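Local coordinates for acyl-CoA dehydrogenase domain protein Tcur3483 (Thermomonospora curvata, PDB 6WY9) that binds an FAD cofactor and, as a member of the acyl-CoA dehydrogenase family, probably oxidises a CH-CH bond of its substrate, at residues I207-S218 against T229-V238; Y122-Y131 against P239-I247. One frame throughout, in Å; residues are numbered along the deposited sequence.

Contact 1 (I207-S218 against T229-V238); sequences IVPTDAEGFSWS and TATYYSGVRV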
loop_
_atom_site.group_PDB
_atom_site.type_symbol
_atom_site.label_atom_id
_atom_site.label_comp_id
_atom_site.label_asym_id
_atom_site.label_seq_id
_atom_site.Cartn_x
_atom_site.Cartn_y
_atom_site.Cartn_z
ATOM N N ILE A 207 21.402 -29.691 -23.859
ATOM C CA ILE A 207 20.197 -29.785 -24.685
ATOM C C ILE A 207 19.795 -31.250 -24.795
ATOM O O ILE A 207 20.576 -32.091 -25.258
ATOM C CB ILE A 207 20.394 -29.153 -26.074
ATOM C CG1 ILE A 207 20.833 -27.687 -25.945
ATOM C CG2 ILE A 207 19.087 -29.268 -26.934
ATOM C CD1 ILE A 207 21.090 -27.011 -27.301
ATOM N N VAL A 208 18.576 -31.554 -24.376
ATOM C CA VAL A 208 18.058 -32.913 -24.354
ATOM C C VAL A 208 16.895 -32.999 -25.333
ATOM O O VAL A 208 15.908 -32.270 -25.183
ATOM C CB VAL A 208 17.603 -33.327 -22.948
ATOM C CG1 VAL A 208 17.067 -34.763 -22.987
ATOM C CG2 VAL A 208 18.747 -33.161 -21.949
ATOM N N PRO A 209 16.940 -33.888 -26.325
ATOM C CA PRO A 209 15.780 -34.063 -27.209
ATOM C C PRO A 209 14.611 -34.687 -26.453
ATOM O O PRO A 209 14.794 -35.568 -25.605
ATOM C CB PRO A 209 16.313 -34.993 -28.305
ATOM C CG PRO A 209 17.357 -35.791 -27.607
ATOM C CD PRO A 209 18.011 -34.857 -26.617
ATOM N N THR A 210 13.398 -34.207 -26.752
ATOM C CA THR A 210 12.223 -34.690 -26.041
ATOM C C THR A 210 11.785 -36.061 -26.519
ATOM O O THR A 210 10.887 -36.648 -25.908
ATOM C CB THR A 210 11.047 -33.688 -26.153
ATOM O OG1 THR A 210 10.776 -33.339 -27.528
ATOM C CG2 THR A 210 11.364 -32.441 -25.362
ATOM N N ASP A 211 12.392 -36.587 -27.574
ATOM C CA ASP A 211 12.173 -37.976 -27.960
ATOM C C ASP A 211 13.232 -38.911 -27.388
ATOM O O ASP A 211 13.177 -40.118 -27.641
ATOM C CB ASP A 211 12.147 -38.106 -29.484
ATOM C CG ASP A 211 13.431 -37.631 -30.121
ATOM O OD1 ASP A 211 14.374 -37.270 -29.380
ATOM O OD2 ASP A 211 13.499 -37.609 -31.361
ATOM N N ALA A 212 14.202 -38.384 -26.646
ATOM C CA ALA A 212 15.222 -39.230 -26.044
ATOM C C ALA A 212 14.575 -40.330 -25.222
ATOM O O ALA A 212 13.523 -40.138 -24.605
ATOM C CB ALA A 212 16.155 -38.403 -25.154
ATOM N N GLU A 213 15.197 -41.497 -25.252
ATOM C CA GLU A 213 14.798 -42.603 -24.399
ATOM C C GLU A 213 15.130 -42.282 -22.948
ATOM O O GLU A 213 16.231 -41.823 -22.636
ATOM C CB GLU A 213 15.514 -43.885 -24.846
ATOM C CG GLU A 213 15.284 -45.081 -23.941
ATOM C CD GLU A 213 15.888 -46.369 -24.490
ATOM O OE1 GLU A 213 15.173 -47.395 -24.530
ATOM O OE2 GLU A 213 17.073 -46.355 -24.889
ATOM N N GLY A 214 14.194 -42.559 -22.056
ATOM C CA GLY A 214 14.302 -42.125 -20.680
ATOM C C GLY A 214 13.697 -40.756 -20.381
ATOM O O GLY A 214 13.625 -40.369 -19.201
ATOM N N PHE A 215 13.266 -40.000 -21.389
ATOM C CA PHE A 215 12.583 -38.739 -21.112
ATOM C C PHE A 215 11.077 -38.960 -21.057
ATOM O O PHE A 215 10.521 -39.696 -21.867
ATOM C CB PHE A 215 12.908 -37.676 -22.161
ATOM C CG PHE A 215 12.071 -36.421 -22.025
ATOM C CD1 PHE A 215 12.407 -35.434 -21.094
ATOM C CD2 PHE A 215 10.941 -36.234 -22.806
ATOM C CE1 PHE A 215 11.633 -34.278 -20.960
ATOM C CE2 PHE A 215 10.163 -35.076 -22.660
ATOM C CZ PHE A 215 10.514 -34.105 -21.752
ATOM N N SER A 216 10.419 -38.312 -20.101
ATOM C CA SER A 216 8.972 -38.410 -19.968
ATOM C C SER A 216 8.471 -37.154 -19.265
ATOM O O SER A 216 9.248 -36.431 -18.635
ATOM C CB SER A 216 8.576 -39.688 -19.209
ATOM O OG SER A 216 8.739 -39.526 -17.805
ATOM N N TRP A 217 7.169 -36.873 -19.392
ATOM C CA TRP A 217 6.565 -35.698 -18.761
ATOM C C TRP A 217 5.150 -36.039 -18.312
ATOM O O TRP A 217 4.530 -36.968 -18.841
ATOM C CB TRP A 217 6.519 -34.495 -19.719
ATOM C CG TRP A 217 5.645 -34.770 -20.931
ATOM C CD1 TRP A 217 6.032 -35.329 -22.123
ATOM C CD2 TRP A 217 4.228 -34.521 -21.046
ATOM N NE1 TRP A 217 4.945 -35.431 -22.970
ATOM C CE2 TRP A 217 3.832 -34.938 -22.332
ATOM C CE3 TRP A 217 3.258 -33.994 -20.175
ATOM C CZ2 TRP A 217 2.519 -34.852 -22.768
ATOM C CZ3 TRP A 217 1.959 -33.897 -20.616
ATOM C CH2 TRP A 217 1.600 -34.315 -21.902
ATOM N N SER A 218 4.627 -35.253 -17.363
ATOM C CA SER A 218 3.242 -35.385 -16.903
ATOM C C SER A 218 2.635 -34.010 -16.673
ATOM O O SER A 218 3.335 -33.067 -16.281
ATOM C CB SER A 218 3.124 -36.226 -15.614
ATOM O OG SER A 218 3.884 -35.641 -14.572
ATOM N N THR A 229 4.207 -28.824 -16.943
ATOM C CA THR A 229 4.532 -30.238 -16.767
ATOM C C THR A 229 5.541 -30.425 -15.647
ATOM O O THR A 229 6.171 -29.477 -15.167
ATOM C CB THR A 229 5.122 -30.882 -18.042
ATOM O OG1 THR A 229 6.453 -30.380 -18.252
ATOM C CG2 THR A 229 4.268 -30.556 -19.271
ATOM N N ALA A 230 5.660 -31.669 -15.213
ATOM C CA ALA A 230 6.883 -32.163 -14.605
ATOM C C ALA A 230 7.587 -32.975 -15.689
ATOM O O ALA A 230 6.932 -33.595 -16.521
ATOM C CB ALA A 230 6.596 -33.028 -13.367
ATOM N N THR A 231 8.913 -32.932 -15.719
ATOM C CA THR A 231 9.647 -33.746 -16.666
ATOM C C THR A 231 10.592 -34.639 -15.888
ATOM O O THR A 231 11.032 -34.285 -14.788
ATOM C CB THR A 231 10.401 -32.889 -17.705
ATOM O OG1 THR A 231 11.174 -31.866 -17.048
ATOM C CG2 THR A 231 9.390 -32.235 -18.698
ATOM N N TYR A 232 10.848 -35.820 -16.445
ATOM C CA TYR A 232 11.638 -36.870 -15.809
ATOM C C TYR A 232 12.727 -37.342 -16.759
ATOM O O TYR A 232 12.481 -37.492 -17.959
ATOM C CB TYR A 232 10.749 -38.071 -15.385
ATOM C CG TYR A 232 9.618 -37.611 -14.499
ATOM C CD1 TYR A 232 9.808 -37.448 -13.132
ATOM C CD2 TYR A 232 8.375 -37.280 -15.034
ATOM C CE1 TYR A 232 8.791 -36.988 -12.318
ATOM C CE2 TYR A 232 7.336 -36.819 -14.213
ATOM C CZ TYR A 232 7.557 -36.678 -12.862
ATOM O OH TYR A 232 6.557 -36.221 -12.027
ATOM N N TYR A 233 13.925 -37.590 -16.203
ATOM C CA TYR A 233 15.116 -37.994 -16.961
ATOM C C TYR A 233 15.712 -39.199 -16.252
ATOM O O TYR A 233 16.279 -39.072 -15.158
ATOM C CB TYR A 233 16.135 -36.852 -17.075
ATOM C CG TYR A 233 15.462 -35.555 -17.466
ATOM C CD1 TYR A 233 14.841 -34.769 -16.514
ATOM C CD2 TYR A 233 15.415 -35.146 -18.799
ATOM C CE1 TYR A 233 14.188 -33.569 -16.874
ATOM C CE2 TYR A 233 14.784 -34.000 -19.162
ATOM C CZ TYR A 233 14.167 -33.205 -18.200
ATOM O OH TYR A 233 13.519 -32.071 -18.566
ATOM N N SER A 234 15.566 -40.360 -16.869
ATOM C CA SER A 234 15.967 -41.630 -16.284
ATOM C C SER A 234 16.968 -42.272 -17.237
ATOM O O SER A 234 16.578 -42.850 -18.256
ATOM C CB SER A 234 14.745 -42.503 -16.054
ATOM O OG SER A 234 15.110 -43.650 -15.328
ATOM N N GLY A 235 18.257 -42.126 -16.931
ATOM C CA GLY A 235 19.290 -42.699 -17.774
ATOM C C GLY A 235 19.376 -42.081 -19.140
ATOM O O GLY A 235 19.949 -42.687 -20.047
ATOM N N VAL A 236 18.822 -40.881 -19.323
ATOM C CA VAL A 236 18.842 -40.254 -20.639
ATOM C C VAL A 236 20.278 -40.016 -21.078
ATOM O O VAL A 236 21.106 -39.511 -20.311
ATOM C CB VAL A 236 18.066 -38.932 -20.635
ATOM C CG1 VAL A 236 18.150 -38.294 -22.013
ATOM C CG2 VAL A 236 16.626 -39.157 -20.215
ATOM N N ARG A 237 20.567 -40.329 -22.335
ATOM C CA ARG A 237 21.923 -40.250 -22.857
ATOM C C ARG A 237 21.993 -39.216 -23.973
ATOM O O ARG A 237 21.202 -39.264 -24.922
ATOM C CB ARG A 237 22.377 -41.635 -23.345
ATOM C CG ARG A 237 22.049 -42.737 -22.336
ATOM C CD ARG A 237 22.720 -44.058 -22.666
ATOM N NE ARG A 237 24.174 -43.940 -22.699
ATOM C CZ ARG A 237 24.987 -44.393 -21.752
ATOM N NH1 ARG A 237 24.489 -45.005 -20.687
ATOM N NH2 ARG A 237 26.296 -44.235 -21.880
ATOM N N VAL A 238 22.959 -38.308 -23.874
ATOM C CA VAL A 238 23.106 -37.208 -24.828
ATOM C C VAL A 238 24.587 -37.046 -25.148
ATOM O O VAL A 238 25.418 -37.105 -24.231
ATOM C CB VAL A 238 22.506 -35.903 -24.261
ATOM C CG1 VAL A 238 22.565 -34.766 -25.283
ATOM C CG2 VAL A 238 21.069 -36.124 -23.848
#
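Phe-215 swings its ring opposite the main-chain N (chi1 172°), while Tyr-233 CG sits beside its own N, and from a non-hydrogen-bonded antiparallel pair the two side chains leave on the same face and run side by side. Tyr-233 CE2 comes to 3.4 Å from Phe-215 CD1, at the edge of the phenylalanine ring, while the planes stand 52° apart, an oblique pairing. Farther out, Phe-215 CE1 touches Thr-231 CB at 3.7 Å. The tyrosine hydroxyl is held from within its own strand: Tyr-233 OH and Thr-231 OG1 lie 2.8 Å apart, a hydrogen bond in which either could donate. A leucine in place of Tyr-233 would probably cost Thr-231 OG1 one of its two partners, Thr-178 OG1 being the other, and open a gap beside the Phe-215 ring. On the other face Ser-216 OG meets Tyr-232 CB at 3.5 Å, and Ser-218 OG lies in the plane of the Tyr-232 ring, at its edge.

The backbones form a beta hairpin of the middle beta domain of the acyl-CoA dehydrogenase fold, with Tyr-232 N giving to Ser-216 O (2.8 Å) and Ser-216 N to Tyr-232 O. Past the corner at Ser-234 and Gly-235, Val-236 CG1 packs against Val-208 CG1 (3.8 Å) and Ala-212 CB (3.7 Å), so an apolar cluster succeeds the ladder. At Gly-214 (phi 90°) any CB would run into Ser-234 O.

Strand 215-221 is outermost in its antiparallel sheet within this chain. Strand 168-176 flanks 227-239 on the other side, and Ile-187 and Leu-189 of strand 186-192, in the second sheet, touch Tyr-233.

Contact 2 (Y122-Y131 against P239-I247); sequences YGTEEQKKKY and PVSEVVGEI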
loop_
_atom_site.group_PDB
_atom_site.type_symbol
_atom_site.label_atom_id
_atom_site.label_comp_id
_atom_site.label_asym_id
_atom_site.label_seq_id
_atom_site.Cartn_x
_atom_site.Cartn_y
_atom_site.Cartn_z
ATOM N N TYR A 122 26.977 -18.061 -26.749
ATOM C CA TYR A 122 27.774 -19.108 -26.123
ATOM C C TYR A 122 27.800 -20.414 -26.907
ATOM O O TYR A 122 28.410 -21.382 -26.447
ATOM C CB TYR A 122 27.252 -19.372 -24.700
ATOM C CG TYR A 122 27.409 -18.186 -23.776
ATOM C CD1 TYR A 122 28.669 -17.756 -23.384
ATOM C CD2 TYR A 122 26.300 -17.485 -23.304
ATOM C CE1 TYR A 122 28.830 -16.677 -22.543
ATOM C CE2 TYR A 122 26.448 -16.398 -22.457
ATOM C CZ TYR A 122 27.722 -16.005 -22.080
ATOM O OH TYR A 122 27.906 -14.929 -21.246
ATOM N N GLY A 123 27.158 -20.482 -28.063
ATOM C CA GLY A 123 27.093 -21.730 -28.792
ATOM C C GLY A 123 28.326 -21.959 -29.642
ATOM O O GLY A 123 28.996 -21.024 -30.068
ATOM N N THR A 124 28.633 -23.228 -29.895
ATOM C CA THR A 124 29.633 -23.508 -30.909
ATOM C C THR A 124 29.065 -23.165 -32.276
ATOM O O THR A 124 27.846 -23.119 -32.471
ATOM C CB THR A 124 30.058 -24.975 -30.896
ATOM O OG1 THR A 124 28.918 -25.800 -31.186
ATOM C CG2 THR A 124 30.616 -25.345 -29.542
ATOM N N GLU A 125 29.963 -22.917 -33.237
ATOM C CA GLU A 125 29.503 -22.780 -34.612
ATOM C C GLU A 125 28.627 -23.970 -34.990
ATOM O O GLU A 125 27.576 -23.811 -35.623
ATOM C CB GLU A 125 30.702 -22.642 -35.567
ATOM C CG GLU A 125 31.473 -21.320 -35.421
ATOM C CD GLU A 125 30.567 -20.086 -35.445
ATOM O OE1 GLU A 125 30.400 -19.427 -34.392
ATOM O OE2 GLU A 125 30.014 -19.771 -36.522
ATOM N N GLU A 126 29.024 -25.168 -34.561
ATOM C CA GLU A 126 28.219 -26.362 -34.792
ATOM C C GLU A 126 26.846 -26.253 -34.126
ATOM O O GLU A 126 25.819 -26.572 -34.738
ATOM C CB GLU A 126 28.975 -27.583 -34.278
ATOM C CG GLU A 126 30.450 -27.629 -34.698
ATOM C CD GLU A 126 31.364 -26.712 -33.869
ATOM O OE1 GLU A 126 31.815 -25.672 -34.397
ATOM O OE2 GLU A 126 31.652 -27.034 -32.695
ATOM N N GLN A 127 26.803 -25.843 -32.855
ATOM C CA GLN A 127 25.513 -25.782 -32.182
ATOM C C GLN A 127 24.575 -24.824 -32.902
ATOM O O GLN A 127 23.383 -25.114 -33.069
ATOM C CB GLN A 127 25.690 -25.372 -30.726
ATOM C CG GLN A 127 26.182 -26.485 -29.836
ATOM C CD GLN A 127 26.782 -25.961 -28.548
ATOM O OE1 GLN A 127 27.160 -24.791 -28.462
ATOM N NE2 GLN A 127 26.882 -26.826 -27.537
ATOM N N LYS A 128 25.103 -23.678 -33.335
ATOM C CA LYS A 128 24.274 -22.683 -34.000
ATOM C C LYS A 128 23.678 -23.255 -35.271
ATOM O O LYS A 128 22.501 -23.027 -35.577
ATOM C CB LYS A 128 25.103 -21.435 -34.305
ATOM C CG LYS A 128 25.587 -20.690 -33.068
ATOM C CD LYS A 128 26.666 -19.672 -33.441
ATOM C CE LYS A 128 27.114 -18.912 -32.197
ATOM N NZ LYS A 128 28.236 -17.984 -32.478
ATOM N N LYS A 129 24.468 -24.035 -36.007
ATOM C CA LYS A 129 23.993 -24.553 -37.281
ATOM C C LYS A 129 22.880 -25.580 -37.090
ATOM O O LYS A 129 21.941 -25.635 -37.895
ATOM C CB LYS A 129 25.165 -25.149 -38.071
ATOM C CG LYS A 129 26.335 -24.181 -38.317
ATOM C CD LYS A 129 25.961 -22.949 -39.152
ATOM C CE LYS A 129 25.639 -21.737 -38.255
ATOM N NZ LYS A 129 25.028 -20.573 -38.978
ATOM N N LYS A 130 22.949 -26.376 -36.026
ATOM C CA LYS A 130 21.933 -27.399 -35.803
ATOM C C LYS A 130 20.595 -26.808 -35.363
ATOM O O LYS A 130 19.542 -27.351 -35.719
ATOM C CB LYS A 130 22.446 -28.400 -34.760
ATOM C CG LYS A 130 21.446 -29.427 -34.227
ATOM C CD LYS A 130 22.212 -30.620 -33.592
ATOM C CE LYS A 130 21.384 -31.454 -32.595
ATOM N NZ LYS A 130 20.251 -32.228 -33.195
ATOM N N TYR A 131 20.610 -25.720 -34.586
ATOM C CA TYR A 131 19.423 -25.240 -33.879
ATOM C C TYR A 131 18.860 -23.945 -34.443
ATOM O O TYR A 131 17.645 -23.834 -34.612
ATOM C CB TYR A 131 19.710 -25.061 -32.370
ATOM C CG TYR A 131 20.002 -26.377 -31.678
ATOM C CD1 TYR A 131 18.987 -27.291 -31.416
ATOM C CD2 TYR A 131 21.305 -26.729 -31.344
ATOM C CE1 TYR A 131 19.263 -28.512 -30.826
ATOM C CE2 TYR A 131 21.593 -27.952 -30.750
ATOM C CZ TYR A 131 20.570 -28.835 -30.494
ATOM O OH TYR A 131 20.870 -30.038 -29.916
ATOM N N PRO A 239 24.970 -36.850 -26.409
ATOM C CA PRO A 239 26.391 -36.633 -26.709
ATOM C C PRO A 239 26.920 -35.418 -25.964
ATOM O O PRO A 239 26.188 -34.455 -25.701
ATOM C CB PRO A 239 26.415 -36.422 -28.232
ATOM C CG PRO A 239 25.037 -36.185 -28.628
ATOM C CD PRO A 239 24.145 -36.844 -27.624
ATOM N N VAL A 240 28.207 -35.479 -25.610
ATOM C CA VAL A 240 28.857 -34.392 -24.881
ATOM C C VAL A 240 28.886 -33.093 -25.682
ATOM O O VAL A 240 28.947 -32.010 -25.089
ATOM C CB VAL A 240 30.284 -34.811 -24.439
ATOM C CG1 VAL A 240 31.182 -33.597 -24.218
ATOM C CG2 VAL A 240 30.219 -35.627 -23.155
ATOM N N SER A 241 28.810 -33.160 -27.015
ATOM C CA SER A 241 28.738 -31.934 -27.809
ATOM C C SER A 241 27.451 -31.128 -27.568
ATOM O O SER A 241 27.367 -29.974 -28.008
ATOM C CB SER A 241 28.847 -32.274 -29.284
ATOM O OG SER A 241 27.886 -33.258 -29.597
ATOM N N GLU A 242 26.439 -31.709 -26.933
ATOM C CA GLU A 242 25.186 -31.019 -26.639
ATOM C C GLU A 242 25.242 -30.170 -25.354
ATOM O O GLU A 242 24.208 -29.656 -24.919
ATOM C CB GLU A 242 24.045 -32.038 -26.544
ATOM C CG GLU A 242 23.732 -32.726 -27.852
ATOM C CD GLU A 242 23.213 -31.756 -28.893
ATOM O OE1 GLU A 242 23.715 -31.738 -30.036
ATOM O OE2 GLU A 242 22.292 -30.995 -28.554
ATOM N N VAL A 243 26.414 -30.008 -24.749
ATOM C CA VAL A 243 26.605 -29.046 -23.669
ATOM C C VAL A 243 26.809 -27.666 -24.276
ATOM O O VAL A 243 27.671 -27.481 -25.141
ATOM C CB VAL A 243 27.817 -29.436 -22.804
ATOM C CG1 VAL A 243 28.143 -28.311 -21.800
ATOM C CG2 VAL A 243 27.568 -30.765 -22.101
ATOM N N VAL A 244 26.045 -26.690 -23.827
ATOM C CA VAL A 244 26.205 -25.334 -24.334
ATOM C C VAL A 244 27.184 -24.596 -23.432
ATOM O O VAL A 244 27.018 -24.581 -22.213
ATOM C CB VAL A 244 24.856 -24.600 -24.401
ATOM C CG1 VAL A 244 25.001 -23.331 -25.226
ATOM C CG2 VAL A 244 23.788 -25.505 -24.975
ATOM N N GLY A 245 28.174 -23.937 -24.023
ATOM C CA GLY A 245 29.139 -23.239 -23.197
ATOM C C GLY A 245 30.180 -24.227 -22.698
ATOM O O GLY A 245 30.394 -25.277 -23.300
ATOM N N GLU A 246 30.807 -23.898 -21.571
ATOM C CA GLU A 246 31.798 -24.763 -20.950
ATOM C C GLU A 246 31.166 -25.622 -19.862
ATOM O O GLU A 246 30.220 -25.207 -19.184
ATOM C CB GLU A 246 32.944 -23.941 -20.362
ATOM C CG GLU A 246 33.992 -23.597 -21.381
ATOM C CD GLU A 246 34.629 -22.255 -21.126
ATOM O OE1 GLU A 246 34.454 -21.727 -20.003
ATOM O OE2 GLU A 246 35.293 -21.730 -22.052
ATOM N N ILE A 247 31.700 -26.837 -19.704
ATOM C CA ILE A 247 31.218 -27.723 -18.654
ATOM C C ILE A 247 31.502 -27.077 -17.307
ATOM O O ILE A 247 32.586 -26.523 -17.073
ATOM C CB ILE A 247 31.850 -29.121 -18.797
ATOM C CG1 ILE A 247 31.307 -29.806 -20.059
ATOM C CG2 ILE A 247 31.581 -29.998 -17.565
ATOM C CD1 ILE A 247 32.095 -31.038 -20.486
#
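Gln-127 reaches from the first turn of helix 125-136 to the chain at 239-247 with CG beside its own backbone N (chi1 -77°) and an extended chain beyond (chi2 161°), which carries the amide across to two carbonyls. NE2 of Gln-127 gives to Val-243 O at 2.6 Å and to Ser-241 O at 3.2 Å. The two bonds differ in shape: Val-243 O lies in the amide plane, yet the donor stands above the carbonyl plane of Val-243, whereas Ser-241 O is approached more nearly end-on (C=O...N angle 150°) and is tilted from the amide plane. OE1 of the same amide accepts from Thr-124 N at 2.6 Å, so bonds at both ends fix its rotation.

Thr-124 is the N-cap. Its OG1 takes the hydrogen of Gln-127 N at 2.7 Å, and with the bond from Thr-124 N to Gln-127 OE1 this completes a capping box. The glutamine of the box therefore also binds the 3-10 turn 240-242 and the weakly bonded strand 243-244, joining the helical N-terminal domain to the beta domain typical of acyl-CoA dehydrogenases.

One turn on, Lys-130 CG lies over the centre of one face of the Tyr-131 ring, 3.7 Å above its plane. The lysine chain then crosses that of Glu-242 at about a right angle, CE lying 3.5 Å from Glu-242 OE1. The Glu-242 carboxylate lies near the Tyr-131 hydroxyl, but its exact placing is doubtful because the model sets the two too close. Beside Gln-127, Val-244 CG1 approaches Tyr-122 O at 4.1 Å.

How the contacts relate
Contacts 1 and 2 have centres about 19 Å apart and meet through Ile-207, whose strand 203-209 neighbours strand 243-244 in the mixed sheet. Ile-207 N lies 3.0 Å from Glu-242 O, a probable hydrogen bond, and Ile-207 CG1 packs on Val-244 CG2 at 3.8 Å. Along the chain, strand 227-239 of contact 1 leads directly into the 239-247 segment of contact 2, whose closure encloses the hairpin. In contact 1 the side chain of Thr-229 is about 8 Å from the bound reduced FAD; in contact 2 the side chain of Val-244 is about 10 Å from those of the FAD-binding residues Ile-144 and Tyr-146.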